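Local atomic coordinates of neisseria adhesin A (Neisseria meningitidis, PDB entry 4CJD), a protein that probably adheres to human epithelial cells and induces them to take up the bacterium, acting as a homotrimeric surface-displayed autotransporter. Residues Phe30-Thr35 with Ala49-Val54; Ala13-Val18 with Tyr37-Gly42; Gln25-Phe30 with Gly63-Leu68. All coordinates share one frame; numbering follows the deposited sequence.

Contact 1. Residues Phe30-Thr35 with Ala49-Val54; sequences FKVGDT and ATEDDV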
loop_
_atom_site.group_PDB
_atom_site.type_symbol
_atom_site.label_atom_id
_atom_site.label_comp_id
_atom_site.label_asym_id
_atom_site.label_seq_id
_atom_site.Cartn_x
_atom_site.Cartn_y
_atom_site.Cartn_z
ATOM N N PHE A 30 -29.205 16.824 -3.361
ATOM C CA PHE A 30 -30.352 17.202 -4.179
ATOM C C PHE A 30 -30.077 16.814 -5.617
ATOM O O PHE A 30 -28.940 16.427 -5.998
ATOM C CB PHE A 30 -30.669 18.711 -4.070
ATOM C CG PHE A 30 -29.583 19.593 -4.659
ATOM C CD1 PHE A 30 -28.416 19.857 -3.929
ATOM C CD2 PHE A 30 -29.715 20.135 -5.941
ATOM C CE1 PHE A 30 -27.397 20.660 -4.456
ATOM C CE2 PHE A 30 -28.693 20.951 -6.498
ATOM C CZ PHE A 30 -27.540 21.230 -5.741
ATOM N N LYS A 31 -31.119 16.875 -6.427
ATOM C CA LYS A 31 -30.993 16.439 -7.814
ATOM C C LYS A 31 -31.758 17.367 -8.705
ATOM O O LYS A 31 -32.539 18.217 -8.224
ATOM C CB LYS A 31 -31.520 15.026 -7.963
ATOM C CG LYS A 31 -33.028 14.920 -7.766
ATOM C CD LYS A 31 -33.416 13.420 -7.751
ATOM C CE LYS A 31 -34.888 13.196 -7.714
ATOM N NZ LYS A 31 -35.511 13.758 -6.499
ATOM N N VAL A 32 -31.566 17.193 -10.015
ATOM C CA VAL A 32 -32.231 18.032 -10.980
ATOM C C VAL A 32 -33.726 17.943 -10.740
ATOM O O VAL A 32 -34.300 16.844 -10.556
ATOM C CB VAL A 32 -31.890 17.642 -12.431
ATOM C CG1 VAL A 32 -32.765 18.471 -13.465
ATOM C CG2 VAL A 32 -30.353 17.798 -12.710
ATOM N N GLY A 33 -34.342 19.115 -10.688
ATOM C CA GLY A 33 -35.764 19.212 -10.482
ATOM C C GLY A 33 -36.212 19.370 -9.042
ATOM O O GLY A 33 -37.378 19.705 -8.801
ATOM N N ASP A 34 -35.321 19.114 -8.080
ATOM C CA ASP A 34 -35.629 19.443 -6.683
ATOM C C ASP A 34 -35.802 20.963 -6.509
ATOM O O ASP A 34 -35.138 21.755 -7.172
ATOM C CB ASP A 34 -34.548 18.963 -5.729
ATOM C CG ASP A 34 -34.512 17.457 -5.573
ATOM O OD1 ASP A 34 -35.333 16.724 -6.145
ATOM O OD2 ASP A 34 -33.603 17.005 -4.900
ATOM N N THR A 35 -36.691 21.371 -5.614
ATOM C CA THR A 35 -36.870 22.795 -5.380
ATOM C C THR A 35 -35.686 23.330 -4.590
ATOM O O THR A 35 -35.228 22.722 -3.606
ATOM C CB THR A 35 -38.177 23.098 -4.603
ATOM O OG1 THR A 35 -39.270 22.475 -5.268
ATOM C CG2 THR A 35 -38.442 24.633 -4.510
ATOM N N ALA A 49 -34.047 23.113 -9.194
ATOM C CA ALA A 49 -32.632 22.841 -9.462
ATOM C C ALA A 49 -32.415 22.409 -10.933
ATOM O O ALA A 49 -33.118 21.529 -11.447
ATOM C CB ALA A 49 -32.119 21.790 -8.521
ATOM N N THR A 50 -31.472 23.058 -11.610
ATOM C CA THR A 50 -31.067 22.677 -12.946
ATOM C C THR A 50 -29.806 21.858 -12.839
ATOM O O THR A 50 -29.189 21.816 -11.779
ATOM C CB THR A 50 -30.728 23.876 -13.818
ATOM O OG1 THR A 50 -29.563 24.496 -13.242
ATOM C CG2 THR A 50 -31.908 24.868 -13.903
ATOM N N GLU A 51 -29.352 21.292 -13.945
ATOM C CA GLU A 51 -28.070 20.609 -13.924
ATOM C C GLU A 51 -26.907 21.596 -13.588
ATOM O O GLU A 51 -25.951 21.182 -12.943
ATOM C CB GLU A 51 -27.869 19.878 -15.250
ATOM C CG GLU A 51 -26.541 19.118 -15.392
ATOM C CD GLU A 51 -26.312 18.019 -14.339
ATOM O OE1 GLU A 51 -27.266 17.551 -13.667
ATOM O OE2 GLU A 51 -25.139 17.615 -14.193
ATOM N N ASP A 52 -27.009 22.886 -13.964
ATOM C CA ASP A 52 -25.994 23.858 -13.591
ATOM C C ASP A 52 -25.882 23.958 -12.064
ATOM O O ASP A 52 -24.788 24.079 -11.552
ATOM C CB ASP A 52 -26.279 25.268 -14.125
ATOM C CG ASP A 52 -26.079 25.412 -15.641
ATOM O OD1 ASP A 52 -25.362 24.607 -16.265
ATOM O OD2 ASP A 52 -26.654 26.377 -16.200
ATOM N N ASP A 53 -27.017 23.984 -11.358
ATOM C CA ASP A 53 -27.008 24.064 -9.895
ATOM C C ASP A 53 -26.368 22.855 -9.282
ATOM O O ASP A 53 -25.662 22.946 -8.280
ATOM C CB ASP A 53 -28.407 24.160 -9.305
ATOM C CG ASP A 53 -29.107 25.416 -9.671
ATOM O OD1 ASP A 53 -28.572 26.497 -9.373
ATOM O OD2 ASP A 53 -30.203 25.319 -10.266
ATOM N N VAL A 54 -26.664 21.712 -9.861
ATOM C CA VAL A 54 -26.082 20.473 -9.395
ATOM C C VAL A 54 -24.555 20.493 -9.558
ATOM O O VAL A 54 -23.823 20.165 -8.621
ATOM C CB VAL A 54 -26.677 19.276 -10.128
ATOM C CG1 VAL A 54 -25.749 18.045 -9.976
ATOM C CG2 VAL A 54 -28.123 18.991 -9.618
#
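The Phe-30 ring turns its edge to Asp-53 O and Ala-49 CB. Asp-53 O lies in the plane of the ring, 3.6 Å from Phe-30 CZ. Near the same plane, Ala-49 CB sits 3.9 Å from Phe-30 CD2. Val-54 CG2 touches Phe-30 CE2 at 3.7 Å, approaching the ring obliquely. Phe-30 CG lies between the backbone N and the carbonyl carbon (chi1 66°), and from there the ring reaches segment 49-54. Val-54 CG2 meets Val-32 CG2 as well. Lys-31 to Asp-34 form a type II beta turn, with Gly-33 at positive phi (93°). The turn precedes the beta-hairpin of strands 35-40 and 43-48 in the head domain, and Ala-49 follows that hairpin. Ala-49 pairs with the turn by its backbone: Gly-33 N donates to Ala-49 O at 2.8 Å, and Ala-49 N donates to Asp-34 O at 2.7 Å. Within the turn, Asp-34 OD1 receives Lys-31 NZ on the syn lone pair in a salt bridge of 3.0 Å, while Lys-31 N approaches Asp-34 OD2 from above the carboxylate plane. Thr-50, the N-cap of helix 51-56, donates its N to Asp-53 OD2, nearly straight (177°). Asp-53 OD1 forms a salt bridge with Arg-47.

Contact 2. Residues Ala13-Val18 with Tyr37-Gly42; sequences AKAALV and YDIENG. Unlike the reference sequence in segment 37-42: Glu-40 (reference Asn).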
loop_
_atom_site.group_PDB
_atom_site.type_symbol
_atom_site.label_atom_id
_atom_site.label_comp_id
_atom_site.label_asym_id
_atom_site.label_seq_id
_atom_site.Cartn_x
_atom_site.Cartn_y
_atom_site.Cartn_z
ATOM N N ALA A 13 -39.095 33.493 11.246
ATOM C CA ALA A 13 -39.550 32.113 11.129
ATOM C C ALA A 13 -39.329 31.581 9.715
ATOM O O ALA A 13 -38.881 30.459 9.534
ATOM C CB ALA A 13 -41.016 32.005 11.516
ATOM N N LYS A 14 -39.655 32.400 8.716
ATOM C CA LYS A 14 -39.540 31.973 7.311
ATOM C C LYS A 14 -38.092 31.853 6.896
ATOM O O LYS A 14 -37.719 30.953 6.151
ATOM C CB LYS A 14 -40.299 32.956 6.405
ATOM C CG LYS A 14 -41.811 32.775 6.511
ATOM C CD LYS A 14 -42.596 33.950 5.944
ATOM C CE LYS A 14 -44.005 33.512 5.573
ATOM N NZ LYS A 14 -44.893 34.703 5.315
ATOM N N ALA A 15 -37.259 32.751 7.408
ATOM C CA ALA A 15 -35.841 32.685 7.106
ATOM C C ALA A 15 -35.227 31.447 7.762
ATOM O O ALA A 15 -34.350 30.799 7.199
ATOM C CB ALA A 15 -35.132 33.968 7.579
ATOM N N ALA A 16 -35.690 31.119 8.963
ATOM C CA ALA A 16 -35.233 29.887 9.621
ATOM C C ALA A 16 -35.676 28.647 8.830
ATOM O O ALA A 16 -34.889 27.728 8.566
ATOM C CB ALA A 16 -35.758 29.839 11.079
ATOM N N LEU A 17 -36.931 28.622 8.412
ATOM C CA LEU A 17 -37.410 27.469 7.649
ATOM C C LEU A 17 -36.615 27.287 6.363
ATOM O O LEU A 17 -36.143 26.178 6.057
ATOM C CB LEU A 17 -38.887 27.600 7.338
ATOM C CG LEU A 17 -39.555 26.289 6.922
ATOM C CD1 LEU A 17 -39.381 25.282 8.072
ATOM C CD2 LEU A 17 -41.033 26.584 6.631
ATOM N N VAL A 18 -36.388 28.378 5.640
ATOM C CA VAL A 18 -35.583 28.283 4.427
ATOM C C VAL A 18 -34.147 27.844 4.729
ATOM O O VAL A 18 -33.571 27.040 3.983
ATOM C CB VAL A 18 -35.577 29.649 3.642
ATOM C CG1 VAL A 18 -34.473 29.691 2.638
ATOM C CG2 VAL A 18 -36.910 29.862 2.926
ATOM N N TYR A 37 -34.749 26.710 -2.435
ATOM C CA TYR A 37 -35.441 27.845 -1.812
ATOM C C TYR A 37 -34.467 28.922 -1.359
ATOM O O TYR A 37 -33.371 28.635 -0.882
ATOM C CB TYR A 37 -36.248 27.408 -0.589
ATOM C CG TYR A 37 -37.512 26.651 -0.854
ATOM C CD1 TYR A 37 -38.701 27.317 -1.154
ATOM C CD2 TYR A 37 -37.535 25.270 -0.770
ATOM C CE1 TYR A 37 -39.884 26.609 -1.394
ATOM C CE2 TYR A 37 -38.705 24.556 -0.987
ATOM C CZ TYR A 37 -39.871 25.228 -1.283
ATOM O OH TYR A 37 -41.006 24.489 -1.506
ATOM N N ASP A 38 -34.901 30.165 -1.488
ATOM C CA ASP A 38 -34.241 31.285 -0.843
ATOM C C ASP A 38 -35.313 32.226 -0.334
ATOM O O ASP A 38 -36.503 31.922 -0.397
ATOM C CB ASP A 38 -33.279 32.002 -1.786
ATOM C CG ASP A 38 -33.991 32.743 -2.923
ATOM O OD1 ASP A 38 -35.216 32.562 -3.142
ATOM O OD2 ASP A 38 -33.301 33.521 -3.613
ATOM N N ILE A 39 -34.873 33.357 0.187
ATOM C CA ILE A 39 -35.765 34.343 0.739
ATOM C C ILE A 39 -35.721 35.551 -0.174
ATOM O O ILE A 39 -34.634 36.010 -0.531
ATOM C CB ILE A 39 -35.342 34.740 2.160
ATOM C CG1 ILE A 39 -35.672 33.628 3.162
ATOM C CG2 ILE A 39 -35.996 36.057 2.548
ATOM C CD1 ILE A 39 -37.154 33.611 3.585
ATOM N N GLU A 40 -36.896 36.042 -0.563
ATOM C CA GLU A 40 -37.006 37.233 -1.396
ATOM C C GLU A 40 -38.182 38.083 -0.916
ATOM O O GLU A 40 -39.296 37.575 -0.732
ATOM C CB GLU A 40 -37.182 36.851 -2.866
ATOM C CG GLU A 40 -35.978 36.148 -3.466
ATOM C CD GLU A 40 -36.277 35.541 -4.826
ATOM O OE1 GLU A 40 -37.325 35.907 -5.415
ATOM O OE2 GLU A 40 -35.470 34.700 -5.296
ATOM N N ASN A 41 -37.932 39.373 -0.698
ATOM C CA ASN A 41 -38.936 40.239 -0.096
ATOM C C ASN A 41 -39.430 39.588 1.190
ATOM O O ASN A 41 -40.641 39.532 1.443
ATOM C CB ASN A 41 -40.106 40.494 -1.058
ATOM C CG ASN A 41 -39.650 40.925 -2.447
ATOM O OD1 ASN A 41 -38.511 41.360 -2.641
ATOM N ND2 ASN A 41 -40.547 40.811 -3.423
ATOM N N GLY A 42 -38.491 39.039 1.967
ATOM C CA GLY A 42 -38.813 38.365 3.213
ATOM C C GLY A 42 -39.739 37.161 3.089
ATOM O O GLY A 42 -40.214 36.614 4.110
#
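Val-18 and Ile-39 make the tight part of this contact, where helix 9-28 lies against strand 35-40. The two side chains cross obliquely. Val-18 CG1 is anti to the backbone N (chi1 164°) and presses on the strand backbone, 3.8 Å from Asp-38 CA. Val-18 CG2 packs on Ile-39 CD1, also at 3.8 Å. Ile-39 CD1 reaches on to the helix backbone and lies 3.7 Å from Lys-14 O. The segments are joined by van der Waals contact and share no hydrogen bond. The flanks are looser. Ala-15 CB comes only to 4.5 Å from Ile-39 CG1. Lys-14 starts out toward the strand and runs past the hairpin turn in an extended chain, with Lys-14 CD 4.0 Å from Gly-42 O. Its NZ is held by a salt bridge to Asp-10 and a hydrogen bond to Gln-43. Tyr-37 touches Val-18 through CB, and its ring packs edge-to-face with Tyr-21. The axes of helix segment 13-18 and strand segment 37-40 approach to 8.3 Å and run nearly antiparallel, at 157°. Asn-22 ND2 ties helix to strand by bonding both Val-18 O and Tyr-37 O. Pro-44 of strand 43-48 also touches Val-18. Ala-13, Ala-16 and Leu-17 pack on the two other subunits, consistent with the hairpin covering the outside of the helical bundle.

Contact 3. Residues Gln25-Phe30 with Gly63-Leu68; sequences QDINGF and GLKEVL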
loop_
_atom_site.group_PDB
_atom_site.type_symbol
_atom_site.label_atom_id
_atom_site.label_comp_id
_atom_site.label_asym_id
_atom_site.label_seq_id
_atom_site.Cartn_x
_atom_site.Cartn_y
_atom_site.Cartn_z
ATOM N N GLN A 25 -30.714 19.977 2.448
ATOM C CA GLN A 25 -30.152 19.599 1.142
ATOM C C GLN A 25 -28.638 19.383 1.178
ATOM O O GLN A 25 -28.126 18.450 0.532
ATOM C CB GLN A 25 -30.482 20.656 0.067
ATOM C CG GLN A 25 -31.943 20.703 -0.311
ATOM C CD GLN A 25 -32.207 21.569 -1.527
ATOM O OE1 GLN A 25 -31.706 22.689 -1.635
ATOM N NE2 GLN A 25 -33.008 21.057 -2.442
ATOM N N ASP A 26 -27.906 20.234 1.914
ATOM C CA ASP A 26 -26.478 19.989 2.104
ATOM C C ASP A 26 -26.201 18.610 2.681
ATOM O O ASP A 26 -25.259 17.897 2.270
ATOM C CB ASP A 26 -25.837 21.036 3.032
ATOM C CG ASP A 26 -25.533 22.317 2.321
ATOM O OD1 ASP A 26 -25.701 22.372 1.086
ATOM O OD2 ASP A 26 -25.130 23.259 2.990
ATOM N N ILE A 27 -27.013 18.219 3.642
ATOM C CA ILE A 27 -26.770 16.932 4.309
ATOM C C ILE A 27 -27.220 15.725 3.490
ATOM O O ILE A 27 -26.535 14.674 3.429
ATOM C CB ILE A 27 -27.456 16.921 5.702
ATOM C CG1 ILE A 27 -26.701 17.866 6.657
ATOM C CG2 ILE A 27 -27.519 15.475 6.344
ATOM C CD1 ILE A 27 -27.559 18.242 7.909
ATOM N N ASN A 28 -28.359 15.867 2.843
ATOM C CA ASN A 28 -29.000 14.715 2.183
ATOM C C ASN A 28 -28.888 14.738 0.685
ATOM O O ASN A 28 -29.175 13.742 0.027
ATOM C CB ASN A 28 -30.481 14.627 2.559
ATOM C CG ASN A 28 -30.671 14.385 4.047
ATOM O OD1 ASN A 28 -30.282 13.363 4.548
ATOM N ND2 ASN A 28 -31.202 15.360 4.753
ATOM N N GLY A 29 -28.468 15.860 0.113
ATOM C CA GLY A 29 -28.259 15.830 -1.339
ATOM C C GLY A 29 -29.410 16.470 -2.091
ATOM O O GLY A 29 -30.489 16.685 -1.515
ATOM N N PHE A 30 -29.205 16.824 -3.361
ATOM C CA PHE A 30 -30.352 17.202 -4.179
ATOM C C PHE A 30 -30.077 16.814 -5.617
ATOM O O PHE A 30 -28.940 16.427 -5.998
ATOM C CB PHE A 30 -30.669 18.711 -4.070
ATOM C CG PHE A 30 -29.583 19.593 -4.659
ATOM C CD1 PHE A 30 -28.416 19.857 -3.929
ATOM C CD2 PHE A 30 -29.715 20.135 -5.941
ATOM C CE1 PHE A 30 -27.397 20.660 -4.456
ATOM C CE2 PHE A 30 -28.693 20.951 -6.498
ATOM C CZ PHE A 30 -27.540 21.230 -5.741
ATOM N N GLY A 63 -24.663 15.349 -1.356
ATOM C CA GLY A 63 -24.915 15.512 0.068
ATOM C C GLY A 63 -23.852 14.886 0.926
ATOM O O GLY A 63 -23.144 13.965 0.497
ATOM N N LEU A 64 -23.679 15.418 2.135
ATOM C CA LEU A 64 -22.623 14.937 3.025
ATOM C C LEU A 64 -22.744 13.434 3.363
ATOM O O LEU A 64 -21.741 12.695 3.383
ATOM C CB LEU A 64 -22.634 15.774 4.317
ATOM C CG LEU A 64 -22.497 17.305 4.126
ATOM C CD1 LEU A 64 -22.646 18.015 5.444
ATOM C CD2 LEU A 64 -21.192 17.707 3.465
ATOM N N LYS A 65 -23.961 12.966 3.611
ATOM C CA LYS A 65 -24.131 11.534 3.981
ATOM C C LYS A 65 -23.643 10.603 2.870
ATOM O O LYS A 65 -22.912 9.649 3.116
ATOM C CB LYS A 65 -25.614 11.205 4.315
ATOM C CG LYS A 65 -26.170 11.949 5.597
ATOM C CD LYS A 65 -27.677 11.440 5.935
ATOM C CE LYS A 65 -28.520 12.296 6.934
ATOM N NZ LYS A 65 -30.118 12.225 6.938
ATOM N N GLU A 66 -24.038 10.897 1.633
ATOM C CA GLU A 66 -23.629 10.046 0.553
ATOM C C GLU A 66 -22.127 10.102 0.302
ATOM O O GLU A 66 -21.516 9.084 -0.053
ATOM C CB GLU A 66 -24.391 10.410 -0.741
ATOM C CG GLU A 66 -23.965 9.530 -1.923
ATOM C CD GLU A 66 -24.215 8.052 -1.667
ATOM O OE1 GLU A 66 -25.066 7.734 -0.821
ATOM O OE2 GLU A 66 -23.529 7.207 -2.272
ATOM N N VAL A 67 -21.508 11.282 0.417
ATOM C CA VAL A 67 -20.049 11.318 0.211
ATOM C C VAL A 67 -19.381 10.485 1.324
ATOM O O VAL A 67 -18.425 9.693 1.086
ATOM C CB VAL A 67 -19.485 12.793 0.213
ATOM C CG1 VAL A 67 -17.934 12.794 0.080
ATOM C CG2 VAL A 67 -20.107 13.606 -0.967
ATOM N N LEU A 68 -19.868 10.645 2.546
ATOM C CA LEU A 68 -19.289 9.832 3.625
ATOM C C LEU A 68 -19.456 8.330 3.339
ATOM O O LEU A 68 -18.521 7.550 3.572
ATOM C CB LEU A 68 -19.903 10.190 4.975
ATOM C CG LEU A 68 -19.364 11.464 5.634
ATOM C CD1 LEU A 68 -20.269 11.886 6.783
ATOM C CD2 LEU A 68 -17.956 11.264 6.117
HETATM O O HOH W 1 -26.223 12.586 1.101
#
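Backbone hydrogen bonds join Asp-26 and Ile-27, near the end of helix 9-28, to Leu-64 and Lys-65, at the start of helix 64-113. Leu-64 N donates to Asp-26 O at 2.9 Å. Lys-65 N donates to Ile-27 O at 3.1 Å and almost straight (175°). A water donates a second bond to Ile-27 O and accepts one from Glu-66 N at 2.8 Å. Three amides of the first turn of the new helix thus find acceptors, two directly and one through water. Two glycines let the two segments come close. The CA atoms of Gly-29 and Gly-63 are 3.6 Å apart, and Gly-63 CA also makes a CH...O contact with Asp-26 O at 3.3 Å. Gly-63 is the N-cap of its helix. Gly-29, with positive phi, is the first residue after helix 9-28 to leave helical geometry.

Among the side chains, Lys-65 has the main polar role. Its chain is extended beyond CG and lies beside Asn-28, pointing the same way. This carries Lys-65 NZ to a lone pair of Asn-28 OD1, at 2.7 Å. Between subunits, Lys-65 NZ also pairs with Asp-26 of the second subunit, and Asp-26 OD2 with Lys-65 of the third, both as salt bridges.

Apolar contacts complete the joint. Lys-65 crosses over Ile-27, and Lys-65 CE lies 3.4 Å from Ile-27 CG2, which is tight for two carbons. Ile-27 CG1 is 4.2 Å from Leu-64 CD1. Leu-64 and Leu-68 pack on leucines of the other subunits. The arrangement is consistent with a trimeric helical bundle interrupted by an insertion: the chain leaves after residue 28, forms the hairpin and the short helix 51-56, and rejoins at residue 64, where the coiled coil proper starts.

All three contacts belong to the head domain of the adhesin, and none involves a bound ligand. Contacts 1 and 3 are closest, with centres about 14 Å apart. They share Phe-30 and are also linked by a weak hydrogen bond from Gln-25 NE2 to Thr-35 O. Contact 1 lies within the excursion between residues 30 and 63, whose two ends contact 3 brings together. Contact 2 lies nearer the N-terminal end of helix 9-28, about 19 Å from contact 1 and 21 Å from contact 3, between centres. Contacts 2 and 3 both use helix 9-28 and both reach other subunits. Contact 1 touches no other chain of the trimer.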